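Local coordinates for protein putative acetamidase/formamidase (Yersinia enterocolitica subsp. palearctica serotype O:3, PDB 5UBU) that probably hydrolyses carbon-nitrogen bonds other than peptide bonds in linear amides, at residues 302-310 with 321-329. Sequence-based numbering, arbitrary orientation.
Sequences LLSQCGKVR and VGAMLNKEL
Lys308 and Arg310 pair with Met324 and Gly322 in an antiparallel beta hairpin; the axes of the short segments 308-310 and 321-326 run at 149° to each other and come within 4.7 Å. Lys308 with Met324 and Arg310 with Gly322 are hydrogen-bonded pairs, each with two nearly straight bonds. Met324 N lies 2.7 Å from Lys308 O, in the carbonyl plane. The return bond, Lys308 N to Met324 O, is 3.1 Å, and its donor sits above the carbonyl plane. Val309 and Ala323 form the non-hydrogen-bonded pair between them. There Val309 CA is 3.4 Å from Gly322 O, a CA-H...O contact. Gly307 leaves the helical conformation and turns the chain from helix 302-306 into the strand.

Beyond this pairing the contact is apolar. Val309 and Val321 each turn CG1 anti to their own backbone N (chi1 168° and 177°), which brings the two CG1 methyls together at 3.6 Å, the side chains crossing obliquely. Lys308 and Met324, a selenomethionine, touch CB to CB on the face that Arg310 shares. Past the strand pairing, Leu325 CD1 reaches Leu303 CD2 at 3.8 Å, the two side chains crossing at about a right angle. Leu329 CD1 rests on Cys306, 3.6 Å from its CB and 3.7 Å from its SG.

Strand 308-313 is outermost in its sheet within the chain, and 319-326 also pairs with 263-270. Leu303, Val309, Val321 and Ala323 pack on helix 273-291. The Arg310 guanidinium forms a salt bridge with Asp198. A second subunit adjoins the helix end and the edge strand: its Asp227 accepts from Val309 N, and its Leu164 packs on Cys306.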
loop_
_atom_site.group_PDB
_atom_site.type_symbol
_atom_site.label_atom_id
_atom_site.label_comp_id
_atom_site.label_asym_id
_atom_site.label_seq_id
_atom_site.Cartn_x
_atom_site.Cartn_y
_atom_site.Cartn_z
ATOM N N LEU B 302 14.589 17.320 12.370
ATOM C CA LEU B 302 15.877 16.752 12.791
ATOM C C LEU B 302 15.959 15.274 12.403
ATOM O O LEU B 302 17.010 14.812 11.951
ATOM C CB LEU B 302 16.110 16.906 14.306
ATOM C CG LEU B 302 17.451 16.371 14.822
ATOM C CD1 LEU B 302 18.607 17.162 14.240
ATOM C CD2 LEU B 302 17.514 16.407 16.335
ATOM N N LEU B 303 14.863 14.535 12.604
ATOM C CA LEU B 303 14.811 13.112 12.248
ATOM C C LEU B 303 14.918 12.909 10.752
ATOM O O LEU B 303 15.236 11.818 10.296
ATOM C CB LEU B 303 13.544 12.439 12.768
ATOM C CG LEU B 303 13.512 12.199 14.267
ATOM C CD1 LEU B 303 12.155 11.659 14.681
ATOM C CD2 LEU B 303 14.621 11.243 14.673
ATOM N N SER B 304 14.641 13.963 9.991
ATOM C CA SER B 304 14.764 13.911 8.550
ATOM C C SER B 304 16.264 13.949 8.186
ATOM O O SER B 304 16.629 13.791 7.021
ATOM C CB SER B 304 14.016 15.086 7.920
ATOM O OG SER B 304 13.921 14.942 6.516
ATOM N N GLN B 305 17.118 14.141 9.199
ATOM C CA GLN B 305 18.575 14.199 9.024
ATOM C C GLN B 305 19.310 13.080 9.796
ATOM O O GLN B 305 20.389 12.655 9.375
ATOM C CB GLN B 305 19.128 15.544 9.539
ATOM C CG GLN B 305 18.307 16.786 9.204
ATOM C CD GLN B 305 18.003 16.941 7.733
ATOM O OE1 GLN B 305 18.782 16.518 6.872
ATOM N NE2 GLN B 305 16.873 17.575 7.431
ATOM N N CYS B 306 18.722 12.610 10.907
ATOM C CA CYS B 306 19.358 11.609 11.787
ATOM C C CYS B 306 18.597 10.334 12.066
ATOM O O CYS B 306 19.144 9.414 12.676
ATOM C CB CYS B 306 19.578 12.249 13.151
ATOM S SG CYS B 306 20.462 13.785 13.025
ATOM N N GLY B 307 17.328 10.292 11.700
ATOM C CA GLY B 307 16.533 9.111 11.960
ATOM C C GLY B 307 17.069 7.883 11.253
ATOM O O GLY B 307 17.581 7.975 10.140
ATOM N N LYS B 308 16.990 6.750 11.938
ATOM C CA LYS B 308 17.401 5.455 11.398
ATOM C C LYS B 308 16.192 4.534 11.370
ATOM O O LYS B 308 15.362 4.564 12.267
ATOM C CB LYS B 308 18.524 4.789 12.206
ATOM C CG LYS B 308 19.878 5.491 12.283
ATOM C CD LYS B 308 20.323 6.068 10.960
ATOM C CE LYS B 308 21.724 6.651 11.088
ATOM N NZ LYS B 308 21.978 7.442 9.877
ATOM N N VAL B 309 16.061 3.730 10.319
ATOM C CA VAL B 309 14.928 2.819 10.224
ATOM C C VAL B 309 15.375 1.369 10.119
ATOM O O VAL B 309 16.327 1.044 9.399
ATOM C CB VAL B 309 14.010 3.174 9.034
ATOM C CG1 VAL B 309 12.986 2.074 8.744
ATOM C CG2 VAL B 309 13.301 4.483 9.311
ATOM N N ARG B 310 14.680 0.518 10.873
ATOM C CA ARG B 310 14.902 -0.897 10.844
ATOM C C ARG B 310 13.671 -1.593 10.340
ATOM O O ARG B 310 12.624 -1.498 10.962
ATOM C CB ARG B 310 15.287 -1.462 12.219
ATOM C CG ARG B 310 15.225 -2.983 12.290
ATOM C CD ARG B 310 16.432 -3.569 12.961
ATOM N NE ARG B 310 17.564 -3.706 12.052
ATOM C CZ ARG B 310 18.816 -3.971 12.422
ATOM N NH1 ARG B 310 19.169 -4.074 13.700
ATOM N NH2 ARG B 310 19.754 -4.081 11.471
ATOM N N VAL B 321 8.142 -2.070 11.619
ATOM C CA VAL B 321 9.234 -1.143 11.358
ATOM C C VAL B 321 9.617 -0.413 12.638
ATOM O O VAL B 321 8.745 -0.017 13.410
ATOM C CB VAL B 321 8.782 -0.082 10.329
ATOM C CG1 VAL B 321 9.881 0.952 10.091
ATOM C CG2 VAL B 321 8.364 -0.744 9.017
ATOM N N GLY B 322 10.914 -0.221 12.847
ATOM C CA GLY B 322 11.418 0.489 14.019
ATOM C C GLY B 322 12.075 1.799 13.607
ATOM O O GLY B 322 12.923 1.801 12.724
ATOM N N ALA B 323 11.671 2.911 14.221
ATOM C CA ALA B 323 12.261 4.227 13.945
ATOM C C ALA B 323 13.188 4.550 15.111
ATOM O O ALA B 323 12.745 4.634 16.245
ATOM C CB ALA B 323 11.180 5.284 13.809
HETATM N N MSE B 324 14.470 4.744 14.826
HETATM C CA MSE B 324 15.468 4.996 15.858
HETATM C C MSE B 324 16.109 6.339 15.891
HETATM O O MSE B 324 16.062 7.086 14.927
HETATM C CB MSE B 324 16.666 4.119 15.521
HETATM C CG MSE B 324 16.599 2.728 16.109
HETATM SE SE MSE B 324 17.593 1.561 14.876
HETATM C CE MSE B 324 19.461 1.898 15.418
ATOM N N LEU B 325 16.737 6.636 17.026
ATOM C CA LEU B 325 17.502 7.855 17.222
ATOM C C LEU B 325 18.637 7.490 18.181
ATOM O O LEU B 325 18.413 6.848 19.204
ATOM C CB LEU B 325 16.660 8.991 17.793
ATOM C CG LEU B 325 17.428 10.317 17.953
ATOM C CD1 LEU B 325 17.885 10.840 16.598
ATOM C CD2 LEU B 325 16.584 11.357 18.666
ATOM N N ASN B 326 19.852 7.885 17.828
ATOM C CA ASN B 326 21.026 7.598 18.637
ATOM C C ASN B 326 20.961 8.400 19.938
ATOM O O ASN B 326 20.674 9.591 19.919
ATOM C CB ASN B 326 22.294 7.907 17.823
ATOM C CG ASN B 326 23.570 7.498 18.531
ATOM O OD1 ASN B 326 23.860 7.928 19.658
ATOM N ND2 ASN B 326 24.366 6.700 17.849
ATOM N N LYS B 327 21.217 7.733 21.058
ATOM C CA LYS B 327 21.174 8.376 22.387
ATOM C C LYS B 327 22.039 9.621 22.539
ATOM O O LYS B 327 21.745 10.464 23.385
ATOM C CB LYS B 327 21.485 7.376 23.506
ATOM C CG LYS B 327 20.376 6.368 23.730
ATOM C CD LYS B 327 20.707 5.438 24.869
ATOM C CE LYS B 327 19.524 4.564 25.236
ATOM N NZ LYS B 327 19.874 3.641 26.353
ATOM N N GLU B 328 23.095 9.745 21.737
ATOM C CA GLU B 328 23.933 10.944 21.793
ATOM C C GLU B 328 23.128 12.201 21.448
ATOM O O GLU B 328 23.379 13.268 22.002
ATOM C CB GLU B 328 25.145 10.820 20.868
ATOM C CG GLU B 328 26.217 9.878 21.393
ATOM C CD GLU B 328 27.452 9.813 20.495
ATOM O OE1 GLU B 328 28.574 9.720 21.054
ATOM O OE2 GLU B 328 27.310 9.878 19.243
ATOM N N LEU B 329 22.145 12.058 20.560
ATOM C CA LEU B 329 21.304 13.180 20.139
ATOM C C LEU B 329 20.189 13.531 21.143
ATOM O O LEU B 329 19.447 14.489 20.920
ATOM C CB LEU B 329 20.734 12.923 18.736
ATOM C CG LEU B 329 21.796 12.734 17.637
ATOM C CD1 LEU B 329 21.191 12.276 16.331
ATOM C CD2 LEU B 329 22.610 14.004 17.427
#